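Local coordinates for protein CDP-4-keto-6-deoxy-D-glucose-3-dehydrase (Yersinia pseudotuberculosis, PDB 3BB8) that probably dehydrates CDP-4-keto-6-deoxy-D-glucose at C3 in lipopolysaccharide sugar biosynthesis, using bound pyridoxal 5'-phosphate on an aspartate aminotransferase fold, at residues Tyr17-Met22 with Ile41-Leu46; Ser88-Ala93 with Pro121-Pro126; Ala161-His166 with Trp187-Cys192. The protein carries 1 engineered substitution. All coordinates share one frame; numbering follows the deposited sequence.

Interaction 1. Residues Tyr17-Met22 with Ile41-Leu46; sequences YAETAM and IGTKEL
Met22, Ala18 and Glu19 pack the end of the short helix 17-21 on the first turn of helix 43-55, with Gly42 as its N-cap, near the N-terminal end of an aminotransferase-fold chain. Met22 touches Ile41, Gly42 and Leu46. Its CG sits beside its own backbone N, anti to the carbonyl carbon (chi1 -82°), and a bend at chi2 (70°) turns SD toward Leu46. CG lies close to the carbonyl oxygen of Ile41, with Met22 CG to Ile41 O at 3.0 Å, and Met22 CG is 3.9 Å from Ile41 CG1. SD lies against one branch of Leu46, Met22 SD to Leu46 CD1 being 3.8 Å, and the two side chains are set obliquely.

One turn back, Ala18 offers only its methyl: CB touches Thr43 OG1 at 3.3 Å, and the small residue lets the backbones approach, with Ala18 CA to Thr43 CA at 5.1 Å. The same hydroxyl gives a weak hydrogen bond to Glu19, Thr43 OG1 to Glu19 OE2 being 3.1 Å. Although CB of Glu19 points away, a bend at chi2 (-45°) brings CD round, and OE2 reaches Thr43 at the exposed margin.

Behind this layer, Val14 and Ala15 of helix 6-15 pack on Leu46 and Thr43 respectively, while Gly56 and Ser53 of the second subunit lie on Ile41 and Leu46. Glu45 turns to the other side, where OE1 forms a salt bridge with Arg305 of helix 293-323. That oxygen is also modelled against Gly42 N, at a doubtful, very short distance. Met22 N still bonds back to Ala18 O at 2.9 Å, a helical i to i-4 bond made as Met22 itself leaves helical geometry.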
loop_
_atom_site.group_PDB
_atom_site.type_symbol
_atom_site.label_atom_id
_atom_site.label_comp_id
_atom_site.label_asym_id
_atom_site.label_seq_id
_atom_site.Cartn_x
_atom_site.Cartn_y
_atom_site.Cartn_z
ATOM N N TYR A 17 -23.467 18.350 10.598
ATOM C CA TYR A 17 -22.618 18.956 9.578
ATOM C C TYR A 17 -22.811 18.126 8.315
ATOM O O TYR A 17 -22.684 18.621 7.197
ATOM C CB TYR A 17 -21.146 18.902 9.998
ATOM C CG TYR A 17 -20.192 19.451 8.956
ATOM C CD1 TYR A 17 -19.759 20.776 9.009
ATOM C CD2 TYR A 17 -19.749 18.655 7.894
ATOM C CE1 TYR A 17 -18.910 21.296 8.033
ATOM C CE2 TYR A 17 -18.900 19.167 6.908
ATOM C CZ TYR A 17 -18.487 20.490 6.983
ATOM O OH TYR A 17 -17.669 21.017 6.005
ATOM N N ALA A 18 -23.123 16.850 8.520
ATOM C CA ALA A 18 -23.334 15.911 7.429
ATOM C C ALA A 18 -24.664 16.150 6.719
ATOM O O ALA A 18 -24.823 15.802 5.547
ATOM C CB ALA A 18 -23.274 14.482 7.966
ATOM N N GLU A 19 -25.617 16.743 7.433
ATOM C CA GLU A 19 -26.936 17.028 6.871
ATOM C C GLU A 19 -26.820 18.032 5.740
ATOM O O GLU A 19 -27.472 17.904 4.705
ATOM C CB GLU A 19 -27.866 17.593 7.946
ATOM C CG GLU A 19 -28.063 16.678 9.139
ATOM C CD GLU A 19 -28.306 15.241 8.726
ATOM O OE1 GLU A 19 -29.181 15.011 7.866
ATOM O OE2 GLU A 19 -27.620 14.346 9.264
ATOM N N THR A 20 -25.980 19.035 5.951
ATOM C CA THR A 20 -25.762 20.073 4.959
ATOM C C THR A 20 -24.733 19.661 3.910
ATOM O O THR A 20 -24.876 19.972 2.726
ATOM C CB THR A 20 -25.210 21.344 5.626
ATOM O OG1 THR A 20 -26.111 21.766 6.658
ATOM C CG2 THR A 20 -25.045 22.455 4.603
ATOM N N ALA A 21 -23.748 18.883 4.329
ATOM C CA ALA A 21 -22.670 18.460 3.446
ATOM C C ALA A 21 -22.958 17.289 2.510
ATOM O O ALA A 21 -22.800 17.409 1.297
ATOM C CB ALA A 21 -21.482 17.955 4.254
ATOM N N MET A 22 -23.525 16.218 3.016
ATOM C CA MET A 22 -23.814 15.036 2.207
ATOM C C MET A 22 -25.308 15.003 1.898
ATOM O O MET A 22 -25.955 13.964 2.045
ATOM C CB MET A 22 -23.410 13.709 2.864
ATOM C CG MET A 22 -21.935 13.329 2.716
ATOM S SD MET A 22 -20.791 14.347 3.665
ATOM C CE MET A 22 -19.961 15.258 2.358
ATOM N N ILE A 41 -21.534 8.522 0.840
ATOM C CA ILE A 41 -21.240 8.536 2.264
ATOM C C ILE A 41 -22.114 9.553 2.988
ATOM O O ILE A 41 -22.643 10.482 2.375
ATOM C CB ILE A 41 -19.764 8.903 2.536
ATOM C CG1 ILE A 41 -19.497 10.347 2.097
ATOM C CG2 ILE A 41 -18.850 7.928 1.805
ATOM C CD1 ILE A 41 -18.157 10.896 2.522
ATOM N N GLY A 42 -22.243 9.379 4.299
ATOM C CA GLY A 42 -23.052 10.282 5.087
ATOM C C GLY A 42 -22.611 10.419 6.529
ATOM O O GLY A 42 -21.446 10.184 6.872
ATOM N N THR A 43 -23.562 10.802 7.376
ATOM C CA THR A 43 -23.333 11.009 8.800
ATOM C C THR A 43 -22.514 9.913 9.466
ATOM O O THR A 43 -21.499 10.193 10.098
ATOM C CB THR A 43 -24.676 11.143 9.536
ATOM O OG1 THR A 43 -25.424 12.220 8.957
ATOM C CG2 THR A 43 -24.451 11.425 11.009
ATOM N N LYS A 44 -22.949 8.668 9.321
ATOM C CA LYS A 44 -22.250 7.551 9.935
ATOM C C LYS A 44 -20.765 7.497 9.556
ATOM O O LYS A 44 -19.904 7.374 10.431
ATOM C CB LYS A 44 -22.931 6.242 9.550
ATOM C CG LYS A 44 -22.549 5.066 10.428
ATOM C CD LYS A 44 -23.062 5.246 11.855
ATOM C CE LYS A 44 -22.830 3.994 12.697
ATOM N NZ LYS A 44 -23.556 4.057 14.001
ATOM N N GLU A 45 -20.464 7.599 8.262
ATOM C CA GLU A 45 -19.080 7.549 7.810
ATOM C C GLU A 45 -18.241 8.626 8.471
ATOM O O GLU A 45 -17.196 8.330 9.048
ATOM C CB GLU A 45 -18.973 7.707 6.287
ATOM C CG GLU A 45 -19.478 6.521 5.460
ATOM C CD GLU A 45 -20.988 6.408 5.463
ATOM O OE1 GLU A 45 -21.651 7.459 5.558
ATOM O OE2 GLU A 45 -21.517 5.284 5.360
ATOM N N LEU A 46 -18.691 9.875 8.394
ATOM C CA LEU A 46 -17.928 10.966 8.988
ATOM C C LEU A 46 -17.798 10.829 10.495
ATOM O O LEU A 46 -16.771 11.192 11.069
ATOM C CB LEU A 46 -18.549 12.326 8.659
ATOM C CG LEU A 46 -18.307 12.856 7.241
ATOM C CD1 LEU A 46 -19.220 12.129 6.270
ATOM C CD2 LEU A 46 -18.567 14.358 7.197
#

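Interaction 2. Residues Ser88-Ala93 with Pro121-Pro126. With PLP (pyridoxal-5'-phosphate), chain C.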
loop_
_atom_site.group_PDB
_atom_site.type_symbol
_atom_site.label_atom_id
_atom_site.label_comp_id
_atom_site.label_asym_id
_atom_site.label_seq_id
_atom_site.Cartn_x
_atom_site.Cartn_y
_atom_site.Cartn_z
ATOM N N SER A 88 -3.493 -3.864 -4.273
ATOM C CA SER A 88 -2.622 -4.496 -3.284
ATOM C C SER A 88 -3.206 -5.850 -2.882
ATOM O O SER A 88 -2.463 -6.798 -2.630
ATOM C CB SER A 88 -2.468 -3.606 -2.050
ATOM O OG SER A 88 -1.726 -2.453 -2.372
ATOM N N ALA A 89 -4.533 -5.936 -2.820
ATOM C CA ALA A 89 -5.173 -7.194 -2.463
ATOM C C ALA A 89 -4.794 -8.238 -3.507
ATOM O O ALA A 89 -4.359 -9.343 -3.157
ATOM C CB ALA A 89 -6.693 -7.027 -2.394
ATOM N N ASN A 90 -4.944 -7.890 -4.787
ATOM C CA ASN A 90 -4.585 -8.813 -5.867
ATOM C C ASN A 90 -3.115 -9.214 -5.735
ATOM O O ASN A 90 -2.770 -10.388 -5.904
ATOM C CB ASN A 90 -4.818 -8.180 -7.245
ATOM C CG ASN A 90 -6.291 -8.173 -7.654
ATOM O OD1 ASN A 90 -6.689 -7.470 -8.581
ATOM N ND2 ASN A 90 -7.096 -8.959 -6.970
ATOM N N LEU A 91 -2.250 -8.249 -5.434
ATOM C CA LEU A 91 -0.816 -8.523 -5.280
ATOM C C LEU A 91 -0.541 -9.556 -4.186
ATOM O O LEU A 91 0.222 -10.498 -4.398
ATOM C CB LEU A 91 -0.052 -7.239 -4.949
ATOM C CG LEU A 91 1.458 -7.417 -4.739
ATOM C CD1 LEU A 91 2.090 -8.005 -5.992
ATOM C CD2 LEU A 91 2.093 -6.076 -4.402
ATOM N N LEU A 92 -1.179 -9.378 -3.027
ATOM C CA LEU A 92 -1.012 -10.287 -1.886
ATOM C C LEU A 92 -1.583 -11.694 -2.154
ATOM O O LEU A 92 -0.993 -12.699 -1.755
ATOM C CB LEU A 92 -1.675 -9.680 -0.637
ATOM C CG LEU A 92 -0.965 -8.470 -0.004
ATOM C CD1 LEU A 92 -1.826 -7.868 1.095
ATOM C CD2 LEU A 92 0.380 -8.922 0.573
ATOM N N ALA A 93 -2.726 -11.754 -2.833
ATOM C CA ALA A 93 -3.378 -13.022 -3.161
ATOM C C ALA A 93 -2.482 -13.916 -4.017
ATOM O O ALA A 93 -2.275 -15.085 -3.697
ATOM C CB ALA A 93 -4.698 -12.753 -3.886
ATOM N N PRO A 121 -5.559 -3.660 -15.293
ATOM C CA PRO A 121 -4.128 -3.949 -15.157
ATOM C C PRO A 121 -3.648 -4.715 -13.921
ATOM O O PRO A 121 -2.973 -5.729 -14.056
ATOM C CB PRO A 121 -3.472 -2.562 -15.293
ATOM C CG PRO A 121 -4.592 -1.595 -15.074
ATOM C CD PRO A 121 -5.756 -2.265 -15.714
ATOM N N THR A 122 -4.016 -4.261 -12.728
ATOM C CA THR A 122 -3.559 -4.926 -11.510
ATOM C C THR A 122 -4.153 -6.318 -11.231
ATOM O O THR A 122 -3.804 -6.973 -10.242
ATOM C CB THR A 122 -3.729 -4.003 -10.295
ATOM O OG1 THR A 122 -5.108 -3.667 -10.113
ATOM C CG2 THR A 122 -2.928 -2.723 -10.515
ATOM N N THR A 123 -5.039 -6.778 -12.107
ATOM C CA THR A 123 -5.604 -8.126 -11.964
ATOM C C THR A 123 -4.524 -9.075 -12.478
ATOM O O THR A 123 -4.347 -10.183 -11.974
ATOM C CB THR A 123 -6.858 -8.317 -12.849
ATOM O OG1 THR A 123 -7.928 -7.537 -12.319
ATOM C CG2 THR A 123 -7.281 -9.795 -12.914
ATOM N N VAL A 124 -3.782 -8.593 -13.472
ATOM C CA VAL A 124 -2.736 -9.371 -14.132
ATOM C C VAL A 124 -1.301 -9.056 -13.704
ATOM O O VAL A 124 -0.451 -9.955 -13.688
ATOM C CB VAL A 124 -2.852 -9.198 -15.678
ATOM C CG1 VAL A 124 -1.735 -9.939 -16.401
ATOM C CG2 VAL A 124 -4.214 -9.721 -16.152
ATOM N N ASN A 125 -1.025 -7.802 -13.351
ATOM C CA ASN A 125 0.331 -7.424 -12.974
ATOM C C ASN A 125 1.006 -8.288 -11.904
ATOM O O ASN A 125 2.176 -8.640 -12.044
ATOM C CB ASN A 125 0.371 -5.942 -12.567
ATOM C CG ASN A 125 0.021 -5.011 -13.726
ATOM O OD1 ASN A 125 -0.150 -5.460 -14.876
ATOM N ND2 ASN A 125 -0.069 -3.716 -13.441
ATOM N N PRO A 126 0.282 -8.649 -10.828
ATOM C CA PRO A 126 0.910 -9.475 -9.788
ATOM C C PRO A 126 1.582 -10.716 -10.377
ATOM O O PRO A 126 2.664 -11.101 -9.950
ATOM C CB PRO A 126 -0.259 -9.814 -8.859
ATOM C CG PRO A 126 -1.140 -8.584 -8.974
ATOM C CD PRO A 126 -1.115 -8.338 -10.481
HETATM N N1 PLP C . -9.369 -5.037 -10.376
HETATM C C2 PLP C . -10.511 -4.453 -10.897
HETATM C C2A PLP C . -11.333 -5.269 -11.886
HETATM C C3 PLP C . -10.879 -3.133 -10.499
HETATM O O3 PLP C . -11.982 -2.524 -10.986
HETATM C C4 PLP C . -10.054 -2.403 -9.540
HETATM C C4A PLP C . -10.521 -0.968 -9.113
HETATM C C5 PLP C . -8.879 -3.059 -9.047
HETATM C C6 PLP C . -8.570 -4.400 -9.498
HETATM C C5A PLP C . -7.887 -2.511 -8.066
HETATM O O4P PLP C . -8.429 -1.713 -7.111
HETATM P P PLP C . -7.798 -0.333 -6.582
HETATM O O1P PLP C . -8.448 -0.076 -5.238
HETATM O O2P PLP C . -8.244 0.790 -7.690
HETATM O O3P PLP C . -6.272 -0.448 -6.500
#
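A chi1 of -78° sets CG of Asn90 beside its own backbone N and anti to the carbonyl carbon, 3.8 Å from Thr122 O. The backbone itself places Asn90 CB, which lies 3.4 Å from the same Thr122 O. In Thr122, chi1 of 61° puts OG1 between the backbone N and the carbonyl carbon, at the cofactor: Thr122 OG1 is 3.6 Å from both C6 and C5A of PLP. This hydroxyl is also hydrogen-bonded to Ser87 OG, itself a hydrogen-bond partner of PLP, which ties segment 121-126 to helix 86-96 beside the ligand.

Farther from the cofactor the contact becomes van der Waals packing. Pro126 CG lies 3.7 Å from Leu91 CA on the other helix, while Pro126 CB meets Leu91 CD1 at 4.1 Å, the two side chains lying obliquely. Having no N-H, Pro126 leaves its helix kinked just here, where CA of Leu91 and CA of Pro126 come to 4.9 Å. The short helical axes run nearly side by side in the same direction, crossing at -25°.

Tyr287 of the second subunit packs on Leu91, and Thr123 OG1 bonds to Asp191. Two helices flanking the cofactor, with hydroxyls at its ring and phosphate arm, belong to the pyridoxal-phosphate pocket of the aspartate aminotransferase fold.

Interaction 3. Residues Ala161-His166 with Trp187-Cys192. With PLP (pyridoxal-5'-phosphate), chain C.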
loop_
_atom_site.group_PDB
_atom_site.type_symbol
_atom_site.label_atom_id
_atom_site.label_comp_id
_atom_site.label_asym_id
_atom_site.label_seq_id
_atom_site.Cartn_x
_atom_site.Cartn_y
_atom_site.Cartn_z
ATOM N N ALA A 161 -2.297 -21.786 -12.032
ATOM C CA ALA A 161 -3.415 -21.042 -11.469
ATOM C C ALA A 161 -4.224 -20.256 -12.477
ATOM O O ALA A 161 -3.822 -20.060 -13.624
ATOM C CB ALA A 161 -2.901 -20.088 -10.379
ATOM N N ILE A 162 -5.377 -19.803 -12.016
ATOM C CA ILE A 162 -6.263 -18.993 -12.824
ATOM C C ILE A 162 -6.665 -17.819 -11.955
ATOM O O ILE A 162 -7.142 -18.011 -10.833
ATOM C CB ILE A 162 -7.537 -19.752 -13.226
ATOM C CG1 ILE A 162 -7.177 -20.973 -14.068
ATOM C CG2 ILE A 162 -8.463 -18.822 -13.996
ATOM C CD1 ILE A 162 -8.384 -21.789 -14.501
ATOM N N MET A 163 -6.443 -16.608 -12.463
ATOM C CA MET A 163 -6.802 -15.389 -11.746
ATOM C C MET A 163 -7.561 -14.504 -12.723
ATOM O O MET A 163 -7.000 -13.997 -13.693
ATOM C CB MET A 163 -5.552 -14.666 -11.229
ATOM C CG MET A 163 -5.864 -13.477 -10.322
ATOM S SD MET A 163 -4.432 -12.942 -9.361
ATOM C CE MET A 163 -4.979 -11.372 -8.733
ATOM N N ILE A 164 -8.846 -14.324 -12.450
ATOM C CA ILE A 164 -9.723 -13.545 -13.307
ATOM C C ILE A 164 -10.682 -12.727 -12.463
ATOM O O ILE A 164 -11.019 -13.115 -11.346
ATOM C CB ILE A 164 -10.566 -14.477 -14.188
ATOM C CG1 ILE A 164 -9.665 -15.295 -15.101
ATOM C CG2 ILE A 164 -11.572 -13.682 -14.979
ATOM C CD1 ILE A 164 -10.423 -16.306 -15.935
ATOM N N ALA A 165 -11.153 -11.614 -13.009
ATOM C CA ALA A 165 -12.083 -10.765 -12.280
ATOM C C ALA A 165 -13.508 -10.911 -12.808
ATOM O O ALA A 165 -13.705 -11.163 -13.995
ATOM C CB ALA A 165 -11.643 -9.299 -12.388
ATOM N N HIS A 166 -14.489 -10.769 -11.914
ATOM C CA HIS A 166 -15.896 -10.815 -12.299
ATOM C C HIS A 166 -16.129 -9.398 -12.812
ATOM O O HIS A 166 -16.552 -8.504 -12.076
ATOM C CB HIS A 166 -16.792 -11.124 -11.087
ATOM C CG HIS A 166 -16.707 -12.547 -10.622
ATOM N ND1 HIS A 166 -15.907 -12.942 -9.569
ATOM C CD2 HIS A 166 -17.265 -13.680 -11.111
ATOM C CE1 HIS A 166 -15.977 -14.254 -9.433
ATOM N NE2 HIS A 166 -16.793 -14.727 -10.357
ATOM N N TRP A 187 -4.800 -23.371 -8.899
ATOM C CA TRP A 187 -5.210 -22.420 -7.868
ATOM C C TRP A 187 -6.201 -21.473 -8.532
ATOM O O TRP A 187 -6.051 -21.160 -9.712
ATOM C CB TRP A 187 -4.013 -21.580 -7.395
ATOM C CG TRP A 187 -3.070 -22.266 -6.474
ATOM C CD1 TRP A 187 -1.793 -22.660 -6.748
ATOM C CD2 TRP A 187 -3.312 -22.598 -5.107
ATOM N NE1 TRP A 187 -1.221 -23.216 -5.627
ATOM C CE2 TRP A 187 -2.134 -23.189 -4.606
ATOM C CE3 TRP A 187 -4.412 -22.448 -4.253
ATOM C CZ2 TRP A 187 -2.023 -23.627 -3.293
ATOM C CZ3 TRP A 187 -4.302 -22.880 -2.952
ATOM C CH2 TRP A 187 -3.116 -23.463 -2.482
ATOM N N LEU A 188 -7.199 -21.006 -7.792
ATOM C CA LEU A 188 -8.163 -20.071 -8.366
ATOM C C LEU A 188 -8.313 -18.781 -7.559
ATOM O O LEU A 188 -8.724 -18.810 -6.392
ATOM C CB LEU A 188 -9.556 -20.711 -8.509
ATOM C CG LEU A 188 -10.613 -19.695 -8.994
ATOM C CD1 LEU A 188 -10.349 -19.366 -10.452
ATOM C CD2 LEU A 188 -12.030 -20.234 -8.816
ATOM N N ILE A 189 -7.995 -17.648 -8.181
ATOM C CA ILE A 189 -8.152 -16.363 -7.502
ATOM C C ILE A 189 -9.269 -15.545 -8.154
ATOM O O ILE A 189 -9.226 -15.250 -9.351
ATOM C CB ILE A 189 -6.849 -15.537 -7.515
ATOM C CG1 ILE A 189 -5.802 -16.227 -6.640
ATOM C CG2 ILE A 189 -7.112 -14.127 -6.973
ATOM C CD1 ILE A 189 -4.428 -15.662 -6.759
ATOM N N GLU A 190 -10.266 -15.194 -7.350
ATOM C CA GLU A 190 -11.405 -14.405 -7.804
ATOM C C GLU A 190 -11.241 -12.917 -7.502
ATOM O O GLU A 190 -11.391 -12.500 -6.352
ATOM C CB GLU A 190 -12.680 -14.854 -7.097
ATOM C CG GLU A 190 -13.424 -16.027 -7.677
ATOM C CD GLU A 190 -14.657 -16.332 -6.843
ATOM O OE1 GLU A 190 -14.537 -17.069 -5.838
ATOM O OE2 GLU A 190 -15.743 -15.810 -7.169
ATOM N N ASP A 191 -10.943 -12.116 -8.521
ATOM C CA ASP A 191 -10.839 -10.674 -8.327
ATOM C C ASP A 191 -12.283 -10.164 -8.341
ATOM O O ASP A 191 -12.925 -10.114 -9.391
ATOM C CB ASP A 191 -10.035 -10.035 -9.466
ATOM C CG ASP A 191 -9.957 -8.513 -9.356
ATOM O OD1 ASP A 191 -9.063 -7.924 -10.010
ATOM O OD2 ASP A 191 -10.786 -7.905 -8.633
ATOM N N CYS A 192 -12.780 -9.808 -7.160
ATOM C CA CYS A 192 -14.138 -9.310 -6.963
ATOM C C CYS A 192 -14.106 -7.825 -6.632
ATOM O O CYS A 192 -15.026 -7.309 -5.987
ATOM C CB CYS A 192 -14.810 -10.053 -5.800
ATOM S SG CYS A 192 -14.918 -11.839 -6.024
HETATM N N1 PLP C . -9.369 -5.037 -10.376
HETATM C C2 PLP C . -10.511 -4.453 -10.897
HETATM C C2A PLP C . -11.333 -5.269 -11.886
HETATM C C3 PLP C . -10.879 -3.133 -10.499
HETATM O O3 PLP C . -11.982 -2.524 -10.986
HETATM C C4 PLP C . -10.054 -2.403 -9.540
HETATM C C4A PLP C . -10.521 -0.968 -9.113
HETATM C C5 PLP C . -8.879 -3.059 -9.047
HETATM C C6 PLP C . -8.570 -4.400 -9.498
HETATM C C5A PLP C . -7.887 -2.511 -8.066
HETATM O O4P PLP C . -8.429 -1.713 -7.111
HETATM P P PLP C . -7.798 -0.333 -6.582
HETATM O O1P PLP C . -8.448 -0.076 -5.238
HETATM O O2P PLP C . -8.244 0.790 -7.690
HETATM O O3P PLP C . -6.272 -0.448 -6.500
#
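Met163 and Ile189 form the tight part of this pairing. With CG anti to the backbone N and the chain extended beyond it, Met163 passes CG, SD and CE obliquely over Ile189. CG comes within 3.6 Å of Ile189 CB, and the sulfur touches both CG2 and CD1. On the same face the neighbouring pairs are closer still at their roots: Ala161 CB is 3.5 Å from Trp187 CB, and Ala165 CB is 3.4 Å from Asp191 CB. Helix 86-96 covers this face, its Ala93 and Leu94 lying on Ile189.

The opposite face is looser. Ile164 and Glu190 stand opposite each other with CA atoms 5.8 Å apart, and the Ile164 side chain makes no contact with segment 187-192. Leu188 does fold back, its CD1 reaching Ile162 CB at 4.0 Å, beneath Val177 and Arg178 of helix 174-184. Looseness here does not mean solvent, for Glu190 is buried, and its carboxylate is held by backbone N-H groups of Gly206, Phe208 and Gly209.

The strands are the two arms of a beta-alpha-beta unit whose connection is helix 174-184, and they run parallel at 8°. Five backbone bonds alternate between them; the longest, Ile164 N to Ile189 O at 3.3 Å, falls beside the wide Ile164-Glu190 pair.

At the C-terminal end, Asp191 turns CG anti to its backbone N (chi1 177°) and faces PLP. The pyridine N1 donates to Asp191 OD1 at 2.9 Å with an angle of 143° at the hydrogen, an arrangement seen throughout fold type I enzymes, where the aspartate is thought to keep that nitrogen protonated. The other carboxylate oxygen, Asp191 OD2, accepts from Cys193 N.

Interactions 2 and 3 are buried and share one site, whereas interaction 1 lies near the periphery, its centre about 33 and 36 Å from theirs. Interaction 2 packs helices and interaction 3 pairs strands of the central sheet; they meet where Met163 CE lies 3.5 Å from Asn90 CB, helix 86-96 resting on the sheet. PLP joins them: segment 121-126 brings hydroxyls to it and strand 187-191 a carboxylate. Interaction 1 touches no cofactor and mixes apolar packing with a weak hydrogen bond at an exposed margin. It shares with interaction 2 a boundary against the second subunit, which reaches neither strand segment of interaction 3.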